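Side-chain contacts in avirulence protein (Pseudomonas syringae, PDB 4B6X), which is a type III secreted bacterial effector that triggers plant immunity, its in planta processed C-terminal domain folding as an antiparallel helical coiled coil: residues 25-28 against 29-32; 45-48 against 49-52; 61-64 against 65-68; 70-73 against 74-78; 82-85 against 86-89. All blocks are in the same frame, centred on the assembly; numbering follows the deposited sequence. Where two conformers were deposited one is given.

Contact 1 of 5, residues 25-28 against 29-32; sequences AALR and QEIE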
loop_
_atom_site.group_PDB
_atom_site.type_symbol
_atom_site.label_atom_id
_atom_site.label_comp_id
_atom_site.label_asym_id
_atom_site.label_seq_id
_atom_site.Cartn_x
_atom_site.Cartn_y
_atom_site.Cartn_z
ATOM N N ALA A 25 5.384 -12.323 -9.577
ATOM C CA ALA A 25 4.152 -11.880 -10.238
ATOM C C ALA A 25 3.007 -11.582 -9.225
ATOM O O ALA A 25 2.429 -10.497 -9.263
ATOM C CB ALA A 25 3.690 -12.899 -11.312
ATOM N N ALA A 26 2.700 -12.527 -8.326
ATOM C CA ALA A 26 1.567 -12.360 -7.392
ATOM C C ALA A 26 1.837 -11.207 -6.435
ATOM O O ALA A 26 0.941 -10.411 -6.133
ATOM C CB ALA A 26 1.257 -13.663 -6.627
ATOM N N LEU A 27 3.079 -11.111 -5.970
ATOM C CA LEU A 27 3.497 -10.013 -5.089
ATOM C C LEU A 27 3.389 -8.618 -5.736
ATOM O O LEU A 27 2.960 -7.628 -5.074
ATOM C CB LEU A 27 4.914 -10.265 -4.592
ATOM C CG LEU A 27 5.512 -9.316 -3.559
ATOM C CD1 LEU A 27 4.583 -9.113 -2.316
ATOM C CD2 LEU A 27 6.947 -9.847 -3.118
ATOM N N ARG A 28 3.785 -8.530 -7.000
ATOM C CA ARG A 28 3.660 -7.281 -7.764
ATOM C C ARG A 28 2.204 -6.851 -7.840
ATOM O O ARG A 28 1.890 -5.674 -7.638
ATOM C CB ARG A 28 4.224 -7.395 -9.198
ATOM C CG ARG A 28 4.282 -6.028 -9.970
ATOM C CD ARG A 28 4.265 -6.149 -11.536
ATOM N NE ARG A 28 4.923 -7.361 -12.057
ATOM C CZ ARG A 28 6.203 -7.468 -12.452
ATOM N NH1 ARG A 28 7.041 -6.415 -12.435
ATOM N NH2 ARG A 28 6.655 -8.657 -12.874
ATOM N N GLN A 29 1.329 -7.809 -8.122
ATOM C CA GLN A 29 -0.091 -7.556 -8.224
ATOM C C GLN A 29 -0.659 -7.141 -6.850
ATOM O O GLN A 29 -1.481 -6.234 -6.776
ATOM C CB GLN A 29 -0.795 -8.781 -8.837
ATOM C CG GLN A 29 -2.286 -8.640 -9.045
ATOM C CD GLN A 29 -2.664 -7.488 -9.974
ATOM O OE1 GLN A 29 -2.361 -7.531 -11.161
ATOM N NE2 GLN A 29 -3.327 -6.455 -9.432
ATOM N N GLU A 30 -0.174 -7.754 -5.762
ATOM C CA GLU A 30 -0.585 -7.366 -4.407
ATOM C C GLU A 30 -0.216 -5.930 -4.073
ATOM O O GLU A 30 -0.972 -5.195 -3.407
ATOM C CB GLU A 30 -0.005 -8.295 -3.340
ATOM C CG GLU A 30 -0.849 -8.242 -2.058
ATOM C CD GLU A 30 -0.277 -8.929 -0.812
ATOM O OE1 GLU A 30 0.661 -9.759 -0.888
ATOM O OE2 GLU A 30 -0.816 -8.591 0.279
ATOM N N ILE A 31 0.974 -5.546 -4.504
ATOM C CA ILE A 31 1.442 -4.203 -4.323
ATOM C C ILE A 31 0.495 -3.223 -5.017
ATOM O O ILE A 31 0.091 -2.246 -4.412
ATOM C CB ILE A 31 2.847 -4.028 -4.851
ATOM C CG1 ILE A 31 3.802 -4.757 -3.912
ATOM C CG2 ILE A 31 3.185 -2.515 -5.021
ATOM C CD1 ILE A 31 5.263 -4.870 -4.444
ATOM N N GLU A 32 0.129 -3.481 -6.262
ATOM C CA GLU A 32 -0.825 -2.589 -6.930
ATOM C C GLU A 32 -2.237 -2.583 -6.245
ATOM O O GLU A 32 -2.875 -1.534 -6.140
ATOM C CB GLU A 32 -0.977 -2.959 -8.401
ATOM C CG GLU A 32 0.290 -2.723 -9.292
ATOM C CD GLU A 32 0.745 -1.249 -9.334
ATOM O OE1 GLU A 32 1.522 -0.832 -8.407
ATOM O OE2 GLU A 32 0.291 -0.518 -10.268
HETATM O O HOH W 1 3.296 -3.109 -8.582
#
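With chi1 near -71°, CG1 of Ile31 stands beside its own backbone N and is laid back over the preceding turn, 3.2 Å from Leu27 O. CD1 follows the same course and remains over that carbonyl oxygen, which also takes the backbone bond from Ile31 N to Leu27 O (2.9 Å). Glu32 folds instead of reaching out: chi1 near -67° brings its CG to 3.7 Å from Arg28 O, and a second bend at chi2 (-61°) leaves OE1 where one water can span it and Arg28 O. That water donates to Arg28 O at 3.1 Å and, more weakly, to Glu32 OE1 at 2.9 Å. Arg28 O also accepts Glu32 N at 3.1 Å, so one carbonyl serves the helix and the water together. Leu27 and Glu30 merely approach, CD1 of the leucine lying 4.2 Å from OE1 of the acid. The amide of Gln29 finds its partner one turn on, NE2 donating to Asp33 OD1. Leu27 and Ile31 belong to the coiled-coil side of helix 25-50 and rest on Leu74 and Phe78 of helix 54-89. The chemistry is thus divided: the Ile31 branch lies over a carbonyl oxygen on the side that meets helix 54-89, while on the outer surface a carboxylate is loosely linked to the backbone through a water, consistent with its staying charged.

Contact 2 of 5, residues 45-48 against 49-52; sequences LQDA and IDEA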
loop_
_atom_site.group_PDB
_atom_site.type_symbol
_atom_site.label_atom_id
_atom_site.label_comp_id
_atom_site.label_asym_id
_atom_site.label_seq_id
_atom_site.Cartn_x
_atom_site.Cartn_y
_atom_site.Cartn_z
ATOM N N LEU A 45 -10.145 9.643 4.123
ATOM C CA LEU A 45 -9.609 10.491 5.195
ATOM C C LEU A 45 -9.747 11.975 4.917
ATOM O O LEU A 45 -10.193 12.749 5.784
ATOM C CB LEU A 45 -8.133 10.151 5.490
ATOM C CG LEU A 45 -7.396 10.969 6.582
ATOM C CD1 LEU A 45 -8.177 10.891 7.853
ATOM C CD2 LEU A 45 -5.927 10.491 6.754
ATOM N N GLN A 46 -9.382 12.389 3.705
ATOM C CA GLN A 46 -9.431 13.785 3.375
ATOM C C GLN A 46 -10.880 14.292 3.315
ATOM O O GLN A 46 -11.177 15.442 3.714
ATOM C CB GLN A 46 -8.669 14.037 2.078
ATOM C CG GLN A 46 -7.146 13.850 2.231
ATOM C CD GLN A 46 -6.344 14.461 1.105
ATOM O OE1 GLN A 46 -6.104 13.801 0.107
ATOM N NE2 GLN A 46 -5.897 15.714 1.267
ATOM N N ASP A 47 -11.782 13.449 2.817
ATOM C CA ASP A 47 -13.212 13.791 2.830
ATOM C C ASP A 47 -13.732 13.929 4.268
ATOM O O ASP A 47 -14.458 14.868 4.575
ATOM C CB ASP A 47 -14.026 12.749 2.067
ATOM C CG ASP A 47 -13.806 12.822 0.586
ATOM O OD1 ASP A 47 -13.239 13.834 0.093
ATOM O OD2 ASP A 47 -14.224 11.876 -0.105
ATOM N N ALA A 48 -13.324 13.020 5.149
ATOM C CA ALA A 48 -13.730 13.085 6.547
ATOM C C ALA A 48 -13.188 14.351 7.242
ATOM O O ALA A 48 -13.858 14.905 8.105
ATOM C CB ALA A 48 -13.317 11.808 7.307
ATOM N N ILE A 49 -11.986 14.792 6.884
ATOM C CA ILE A 49 -11.451 16.082 7.350
ATOM C C ILE A 49 -12.298 17.258 6.842
ATOM O O ILE A 49 -12.697 18.132 7.649
ATOM C CB ILE A 49 -9.955 16.276 6.951
ATOM C CG1 ILE A 49 -9.077 15.269 7.710
ATOM C CG2 ILE A 49 -9.486 17.718 7.222
ATOM C CD1 ILE A 49 -7.715 15.035 7.138
ATOM N N ASP A 50 -12.602 17.285 5.537
ATOM C CA ASP A 50 -13.443 18.356 4.969
ATOM C C ASP A 50 -14.806 18.431 5.670
ATOM O O ASP A 50 -15.338 19.490 5.870
ATOM C CB ASP A 50 -13.671 18.161 3.469
ATOM C CG ASP A 50 -12.390 18.267 2.654
ATOM O OD1 ASP A 50 -11.391 18.837 3.145
ATOM O OD2 ASP A 50 -12.376 17.763 1.520
ATOM N N GLU A 51 -15.351 17.282 6.036
ATOM C CA GLU A 51 -16.602 17.216 6.763
ATOM C C GLU A 51 -16.457 17.415 8.284
ATOM O O GLU A 51 -17.443 17.353 8.993
ATOM C CB GLU A 51 -17.241 15.855 6.523
ATOM C CG GLU A 51 -17.741 15.581 5.125
ATOM C CD GLU A 51 -17.928 14.059 4.870
ATOM O OE1 GLU A 51 -17.797 13.262 5.846
ATOM O OE2 GLU A 51 -18.182 13.665 3.693
ATOM N N ALA A 52 -15.257 17.617 8.803
ATOM C CA ALA A 52 -15.074 17.704 10.265
ATOM C C ALA A 52 -15.825 16.557 10.971
ATOM O O ALA A 52 -16.722 16.788 11.781
ATOM C CB ALA A 52 -15.548 19.092 10.787
#
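Leu45 and Ile49 meet one turn apart, CG of the leucine 4.1 Å from CD1 of the isoleucine, with the two side chains crossing at a slant. The Ile49 branch runs back along the helix, and its CG1 sits 3.4 Å from Leu45 O, the same oxygen that accepts Ile49 N at 2.9 Å. Next to this apolar pair comes a cluster of acids. Asp50 curls back on the helix: chi1 near -65° places its CG 3.3 Å from Gln46 O, so carboxylate and carbonyl, both acceptors, face each other. Asp47 adds to the negative charge, OD1 lying 4.3 Å from Asp50 OD2. Gathered at the C-terminal end of a helix, where the dipole is negative, these groups would be expected to raise one another's proton affinity somewhat. Further out is the termination that fixes the turn. Glu51 N still bonds to Asp47 O at 3.0 Å, but Ala52 leaves the helix with positive phi (47°), and Ala52 N bonds back to Ile49 O at 2.9 Å, one of the bonds of a Schellman motif. Helix 25-50 therefore stops at the bend of the hairpin. Leu45 leans on Thr60 and Leu64, and Ala48 on Glu56 and Ile57, which joins the end of helix 25-50 to the first three turns of helix 54-89.

Contact 3 of 5, residues 61-64 against 65-68; sequences SQQL and RHAR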
loop_
_atom_site.group_PDB
_atom_site.type_symbol
_atom_site.label_atom_id
_atom_site.label_comp_id
_atom_site.label_asym_id
_atom_site.label_seq_id
_atom_site.Cartn_x
_atom_site.Cartn_y
_atom_site.Cartn_z
ATOM N N SER A 61 -8.012 6.948 9.286
ATOM C CA SER A 61 -6.602 7.100 9.511
ATOM C C SER A 61 -5.938 5.871 10.140
ATOM O O SER A 61 -4.797 5.547 9.790
ATOM C CB SER A 61 -6.317 8.330 10.354
ATOM O OG SER A 61 -4.925 8.590 10.359
ATOM N N GLN A 62 -6.603 5.221 11.089
ATOM C CA GLN A 62 -6.077 4.011 11.667
ATOM C C GLN A 62 -5.838 2.937 10.565
ATOM O O GLN A 62 -4.746 2.323 10.474
ATOM C CB GLN A 62 -7.027 3.517 12.730
ATOM C CG GLN A 62 -6.668 2.172 13.302
ATOM C CD GLN A 62 -7.505 1.825 14.466
ATOM O OE1 GLN A 62 -8.737 1.940 14.405
ATOM N NE2 GLN A 62 -6.864 1.414 15.560
ATOM N N GLN A 63 -6.831 2.751 9.717
ATOM C CA GLN A 63 -6.713 1.815 8.588
ATOM C C GLN A 63 -5.661 2.169 7.538
ATOM O O GLN A 63 -4.972 1.283 7.029
ATOM C CB GLN A 63 -8.021 1.738 7.831
ATOM C CG GLN A 63 -8.905 0.699 8.346
ATOM C CD GLN A 63 -8.382 -0.731 8.247
ATOM O OE1 GLN A 63 -7.739 -1.215 9.158
ATOM N NE2 GLN A 63 -8.749 -1.435 7.173
ATOM N N LEU A 64 -5.617 3.448 7.190
ATOM C CA LEU A 64 -4.615 3.978 6.294
ATOM C C LEU A 64 -3.197 3.701 6.793
ATOM O O LEU A 64 -2.322 3.343 6.020
ATOM C CB LEU A 64 -4.828 5.466 6.083
ATOM C CG LEU A 64 -3.895 6.190 5.137
ATOM C CD1 LEU A 64 -3.863 5.482 3.782
ATOM C CD2 LEU A 64 -4.373 7.640 5.004
ATOM N N ARG A 65 -2.951 3.837 8.081
ATOM C CA ARG A 65 -1.635 3.558 8.565
ATOM C C ARG A 65 -1.315 2.074 8.495
ATOM O O ARG A 65 -0.168 1.724 8.230
ATOM C CB ARG A 65 -1.443 4.050 9.970
ATOM C CG ARG A 65 0.002 3.904 10.400
ATOM C CD ARG A 65 0.259 4.559 11.713
ATOM N NE ARG A 65 0.689 5.960 11.629
ATOM C CZ ARG A 65 0.140 6.988 12.273
ATOM N NH1 ARG A 65 -0.938 6.835 13.054
ATOM N NH2 ARG A 65 0.683 8.193 12.135
ATOM N N HIS A 66 -2.287 1.216 8.782
ATOM C CA HIS A 66 -2.065 -0.224 8.636
ATOM C C HIS A 66 -1.632 -0.533 7.202
ATOM O O HIS A 66 -0.649 -1.207 6.973
ATOM C CB HIS A 66 -3.339 -1.014 8.908
ATOM C CG HIS A 66 -3.801 -1.024 10.327
ATOM N ND1 HIS A 66 -2.966 -1.308 11.386
ATOM C CD2 HIS A 66 -5.048 -0.952 10.847
ATOM C CE1 HIS A 66 -3.673 -1.363 12.504
ATOM N NE2 HIS A 66 -4.938 -1.126 12.209
ATOM N N ALA A 67 -2.370 0.012 6.247
ATOM C CA ALA A 67 -2.156 -0.248 4.834
ATOM C C ALA A 67 -0.829 0.319 4.289
ATOM O O ALA A 67 -0.151 -0.332 3.466
ATOM C CB ALA A 67 -3.386 0.257 4.008
ATOM N N ARG A 68 -0.457 1.521 4.730
ATOM C CA ARG A 68 0.794 2.123 4.326
ATOM C C ARG A 68 2.008 1.322 4.869
ATOM O O ARG A 68 3.013 1.190 4.163
ATOM C CB ARG A 68 0.862 3.587 4.744
ATOM C CG ARG A 68 -0.100 4.486 3.969
ATOM C CD ARG A 68 -0.019 5.930 4.438
ATOM N NE ARG A 68 1.307 6.453 4.153
ATOM C CZ ARG A 68 2.059 7.176 4.969
ATOM N NH1 ARG A 68 1.653 7.506 6.186
ATOM N NH2 ARG A 68 3.265 7.540 4.563
#
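Four consecutive backbone bonds, running from Arg65 N to Ser61 O through to Arg68 N to Leu64 O, keep this stretch in regular alpha-helix. It belongs to the second arm of an antiparallel helical hairpin, the coiled coil predicted for this chain. On the outer surface, His66 is the flat group round which two glutamines gather. With chi1 near -70° its ring is carried back toward the start of the helix, and Gln62 O lies over one ring face, 3.3 Å from His66 CD2, while also accepting His66 N at 3.2 Å. Gln63 comes from another direction. Its chain is bent at chi2 (-62°), so that OE1 arrives at the ring edge close to the ring plane, 3.2 Å from His66 CD2, consistent with a weak C-H...O approach. The Gln63 amide is steeply turned against the ring, by 69°. Gln62, in contrast, has an extended chain that runs side by side with His66 and points the same way; its CG touches His66 NE2 at 3.9 Å, and the amide and ring planes are nearly parallel. The inner side of the helix is mainly apolar. Leu64 packs on Thr42 of helix 25-50, and Ala67 on Val38. The aliphatic part of Arg68 crosses Leu64 at a slant. Arg68 CG lies 3.2 Å from Leu64 O and 3.9 Å from Leu64 CD1.

Contact 4 of 5, residues 70-73 against 74-78; sequences DLAD and LQRRF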
loop_
_atom_site.group_PDB
_atom_site.type_symbol
_atom_site.label_atom_id
_atom_site.label_comp_id
_atom_site.label_asym_id
_atom_site.label_seq_id
_atom_site.Cartn_x
_atom_site.Cartn_y
_atom_site.Cartn_z
ATOM N N ASP A 70 1.977 -1.967 5.626
ATOM C CA ASP A 70 1.937 -3.202 4.902
ATOM C C ASP A 70 2.468 -3.026 3.477
ATOM O O ASP A 70 3.196 -3.863 2.975
ATOM C CB ASP A 70 0.512 -3.755 4.869
ATOM C CG ASP A 70 0.027 -4.259 6.229
ATOM O OD1 ASP A 70 0.871 -4.540 7.135
ATOM O OD2 ASP A 70 -1.210 -4.404 6.387
ATOM N N LEU A 71 2.123 -1.920 2.841
ATOM C CA LEU A 71 2.603 -1.645 1.500
ATOM C C LEU A 71 4.125 -1.510 1.471
ATOM O O LEU A 71 4.774 -2.050 0.573
ATOM C CB LEU A 71 1.961 -0.360 0.932
ATOM C CG LEU A 71 2.341 0.075 -0.477
ATOM C CD1 LEU A 71 2.032 -1.019 -1.446
ATOM C CD2 LEU A 71 1.647 1.449 -0.884
ATOM N N ALA A 72 4.682 -0.725 2.380
ATOM C CA ALA A 72 6.109 -0.533 2.405
ATOM C C ALA A 72 6.862 -1.880 2.574
ATOM O O ALA A 72 7.873 -2.098 1.940
ATOM C CB ALA A 72 6.478 0.459 3.459
ATOM N N ASP A 73 6.358 -2.785 3.422
ATOM C CA ASP A 73 6.933 -4.129 3.540
ATOM C C ASP A 73 6.814 -4.925 2.253
ATOM O O ASP A 73 7.769 -5.604 1.829
ATOM C CB ASP A 73 6.271 -4.901 4.675
ATOM C CG ASP A 73 6.748 -4.443 6.058
ATOM O OD1 ASP A 73 7.698 -3.642 6.138
ATOM O OD2 ASP A 73 6.202 -4.921 7.072
ATOM N N LEU A 74 5.647 -4.874 1.619
ATOM C CA LEU A 74 5.475 -5.568 0.373
ATOM C C LEU A 74 6.510 -5.078 -0.668
ATOM O O LEU A 74 7.132 -5.871 -1.372
ATOM C CB LEU A 74 4.042 -5.450 -0.144
ATOM C CG LEU A 74 2.899 -6.178 0.579
ATOM C CD1 LEU A 74 1.605 -5.938 -0.185
ATOM C CD2 LEU A 74 3.149 -7.653 0.702
ATOM N N GLN A 75 6.735 -3.779 -0.720
ATOM C CA GLN A 75 7.612 -3.209 -1.739
ATOM C C GLN A 75 9.064 -3.613 -1.479
ATOM O O GLN A 75 9.800 -3.902 -2.426
ATOM C CB GLN A 75 7.472 -1.686 -1.782
ATOM C CG GLN A 75 6.105 -1.256 -2.315
ATOM C CD GLN A 75 5.897 0.213 -2.257
ATOM O OE1 GLN A 75 6.111 0.835 -1.222
ATOM N NE2 GLN A 75 5.454 0.790 -3.360
ATOM N N ARG A 76 9.469 -3.628 -0.208
ATOM C CA ARG A 76 10.809 -4.127 0.147
ATOM C C ARG A 76 11.026 -5.560 -0.310
ATOM O O ARG A 76 12.081 -5.870 -0.853
ATOM C CB ARG A 76 11.100 -4.006 1.649
ATOM C CG ARG A 76 11.552 -2.589 2.002
ATOM C CD ARG A 76 11.975 -2.432 3.460
ATOM N NE ARG A 76 10.846 -2.362 4.375
ATOM C CZ ARG A 76 10.199 -1.241 4.727
ATOM N NH1 ARG A 76 10.553 -0.037 4.244
ATOM N NH2 ARG A 76 9.165 -1.325 5.554
ATOM N N ARG A 77 10.030 -6.424 -0.071
ATOM C CA ARG A 77 10.133 -7.838 -0.437
ATOM C C ARG A 77 10.237 -8.052 -1.922
ATOM O O ARG A 77 10.937 -8.977 -2.377
ATOM C CB ARG A 77 8.958 -8.654 0.106
ATOM C CG ARG A 77 9.030 -8.898 1.595
ATOM C CD ARG A 77 7.659 -9.277 2.169
ATOM N NE ARG A 77 7.025 -10.409 1.476
ATOM C CZ ARG A 77 5.755 -10.797 1.667
ATOM N NH1 ARG A 77 4.972 -10.143 2.509
ATOM N NH2 ARG A 77 5.263 -11.837 0.993
ATOM N N PHE A 78 9.538 -7.197 -2.677
ATOM C CA PHE A 78 9.524 -7.296 -4.110
ATOM C C PHE A 78 10.822 -6.788 -4.729
ATOM O O PHE A 78 11.317 -7.327 -5.722
ATOM C CB PHE A 78 8.368 -6.511 -4.681
ATOM C CG PHE A 78 8.304 -6.581 -6.173
ATOM C CD1 PHE A 78 8.007 -7.782 -6.799
ATOM C CD2 PHE A 78 8.592 -5.459 -6.946
ATOM C CE1 PHE A 78 7.966 -7.870 -8.208
ATOM C CE2 PHE A 78 8.532 -5.516 -8.333
ATOM C CZ PHE A 78 8.232 -6.736 -8.972
#
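The Arg76 guanidinium has Ala72 O over one face, 3.7 Å above its centre, and Asp73 OD1 at its edge, near the plane. The edge contact is an i to i+3 salt bridge on the outer side of an antiparallel coiled-coil arm: Arg76 NH2 donates to Asp73 OD1 at 2.8 Å in a fairly straight bond (155°), with the oxygen slightly out of the guanidinium plane. Carboxylate and guanidinium planes stand steeply to each other, 71° apart, so a single oxygen makes the bridge and no flat two-pronged pairing forms. A bend at chi3 (-77°) turns the arginine back along the helix, bringing NH2 within 3.8 Å of Ala72 CB. The pairing would be expected to offset charge at the surface, and the one bond together with the carbonyl on a face should restrict the guanidinium. One residue earlier, Gln75 slants across Leu71, its OE1 3.9 Å from the leucine CG; Leu71 in turn reaches Gln35 of helix 25-50. Leu74 faces that helix as well, and its branch point is tucked in close to the backbone, with Leu74 CG 3.3 Å from Asp70 O.

Contact 5 of 5, residues 82-85 against 86-89; sequences RNED and RRIN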
loop_
_atom_site.group_PDB
_atom_site.type_symbol
_atom_site.label_atom_id
_atom_site.label_comp_id
_atom_site.label_asym_id
_atom_site.label_seq_id
_atom_site.Cartn_x
_atom_site.Cartn_y
_atom_site.Cartn_z
ATOM N N ARG A 82 13.153 -8.808 -7.242
ATOM C CA ARG A 82 13.437 -8.283 -8.580
ATOM C C ARG A 82 14.943 -8.103 -8.763
ATOM O O ARG A 82 15.448 -8.415 -9.798
ATOM C CB ARG A 82 12.708 -6.969 -8.771
ATOM C CG ARG A 82 12.987 -6.193 -10.006
ATOM C CD ARG A 82 12.399 -4.793 -9.770
ATOM N NE ARG A 82 12.353 -3.943 -10.956
ATOM C CZ ARG A 82 11.669 -2.791 -11.014
ATOM N NH1 ARG A 82 10.960 -2.366 -9.954
ATOM N NH2 ARG A 82 11.685 -2.059 -12.135
ATOM N N ASN A 83 15.659 -7.607 -7.761
ATOM C CA ASN A 83 17.113 -7.496 -7.878
ATOM C C ASN A 83 17.785 -8.862 -8.047
ATOM O O ASN A 83 18.704 -9.010 -8.840
ATOM C CB ASN A 83 17.705 -6.730 -6.699
ATOM C CG ASN A 83 17.454 -5.240 -6.792
ATOM O OD1 ASN A 83 17.205 -4.700 -7.879
ATOM N ND2 ASN A 83 17.550 -4.559 -5.667
ATOM N N GLU A 84 17.306 -9.877 -7.331
ATOM C CA GLU A 84 17.876 -11.227 -7.451
ATOM C C GLU A 84 17.563 -11.861 -8.811
ATOM O O GLU A 84 18.426 -12.423 -9.440
ATOM C CB GLU A 84 17.428 -12.131 -6.276
ATOM C CG GLU A 84 18.099 -11.707 -4.996
ATOM C CD GLU A 84 17.789 -12.568 -3.753
ATOM O OE1 GLU A 84 16.789 -13.320 -3.748
ATOM O OE2 GLU A 84 18.599 -12.473 -2.765
ATOM N N ASP A 85 16.322 -11.725 -9.270
ATOM C CA ASP A 85 15.919 -12.128 -10.612
ATOM C C ASP A 85 16.795 -11.510 -11.700
ATOM O O ASP A 85 17.213 -12.223 -12.634
ATOM C CB ASP A 85 14.460 -11.752 -10.820
ATOM C CG ASP A 85 13.839 -12.388 -12.061
ATOM O OD1 ASP A 85 13.956 -13.620 -12.297
ATOM O OD2 ASP A 85 13.212 -11.628 -12.813
ATOM N N ARG A 86 17.092 -10.207 -11.586
ATOM C CA ARG A 86 17.953 -9.534 -12.567
ATOM C C ARG A 86 19.383 -10.104 -12.569
ATOM O O ARG A 86 19.985 -10.316 -13.627
ATOM C CB ARG A 86 17.974 -8.021 -12.316
ATOM C CG ARG A 86 16.705 -7.311 -12.801
ATOM C CD ARG A 86 16.879 -5.814 -12.893
ATOM N NE ARG A 86 16.297 -5.097 -11.762
ATOM C CZ ARG A 86 17.007 -4.456 -10.834
ATOM N NH1 ARG A 86 18.331 -4.457 -10.890
ATOM N NH2 ARG A 86 16.391 -3.818 -9.845
ATOM N N ARG A 87 19.920 -10.337 -11.375
ATOM C CA ARG A 87 21.264 -10.879 -11.227
ATOM C C ARG A 87 21.335 -12.327 -11.731
ATOM O O ARG A 87 22.295 -12.714 -12.389
ATOM C CB ARG A 87 21.710 -10.765 -9.759
ATOM C CG ARG A 87 22.086 -9.314 -9.357
ATOM C CD ARG A 87 21.976 -9.146 -7.827
ATOM N NE ARG A 87 22.783 -10.139 -7.120
ATOM C CZ ARG A 87 22.506 -10.720 -5.945
ATOM N NH1 ARG A 87 21.420 -10.437 -5.255
ATOM N NH2 ARG A 87 23.344 -11.620 -5.470
ATOM N N ILE A 88 20.294 -13.107 -11.468
ATOM C CA ILE A 88 20.236 -14.467 -11.995
ATOM C C ILE A 88 20.154 -14.494 -13.515
ATOM O O ILE A 88 20.754 -15.364 -14.136
ATOM C CB ILE A 88 19.033 -15.265 -11.428
ATOM C CG1 ILE A 88 19.196 -15.485 -9.923
ATOM C CG2 ILE A 88 18.855 -16.639 -12.178
ATOM C CD1 ILE A 88 17.914 -15.946 -9.209
ATOM N N ASN A 89 19.407 -13.567 -14.116
ATOM C CA ASN A 89 19.073 -13.698 -15.534
ATOM C C ASN A 89 19.761 -12.765 -16.489
ATOM O O ASN A 89 19.448 -12.787 -17.663
ATOM C CB ASN A 89 17.564 -13.609 -15.714
ATOM C CG ASN A 89 16.891 -14.842 -15.212
ATOM O OD1 ASN A 89 17.116 -15.915 -15.762
ATOM N ND2 ASN A 89 16.148 -14.736 -14.104
HETATM O O HOH W 2 20.291 -10.601 -2.296
HETATM O O HOH W 3 21.177 -12.999 -3.179
#
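Residues 82-89 make a surface contact within one helix, in the last two turns of helix 54-89, the longer arm of the antiparallel hairpin, where it runs past the predicted coiled coil. All the side chains here are at least partly open to solvent, and polar groups do most of the work. Glu84 and Arg87, three residues apart, are linked through water. The nearest charged atoms, Glu84 OE2 and Arg87 NH1, stand 4.3 Å apart, too far for a salt bridge. One water donates to Glu84 OE2 at 2.6 Å and accepts from Arg87 NH1 at 3.2 Å; a second water makes the same connection, its bond from the arginine being weak. A bend at chi3 of Arg87 (55°) turns the guanidinium toward the acid, and Glu84 CG comes within 3.6 Å of Arg87 NH1. Ile88 folds down onto the backbone, its CG1 3.2 Å from Glu84 O. Asp85 reaches outside the segment, OD2 taking a weak hydrogen bond from Ala23 N, a weak link to the chain just ahead of helix 25-50. The helix finishes with Asn89 giving two rather bent bonds to one carbonyl, and its side chain, folded back by chi1 near -72°, supplies the second donor. Asn89 N at 3.0 Å and Asn89 ND2 at 3.1 Å reach Asp85 O from opposite faces of its carbonyl plane.

In the fold
Each contact joins adjoining residues, so none closes a loop, though contact 2 runs out of its helix into the turn; they follow in series along the chain, and none nests in or crosses another. From the N terminus, contact 1 opens helix 25-50 and contact 2 ends it, their centres 30 Å apart. The chain then reverses, and helix 54-89 carries contacts 3, 4 and 5 in turn. Because the arms are antiparallel, contact 2 touches contact 3 near the bend, where Leu45 also meets Ser61, while contact 1 touches contact 4 at the other end, where Arg28 also meets Phe78. Contact 5 continues past these pairings, its centre 44 Å from that of contact 2.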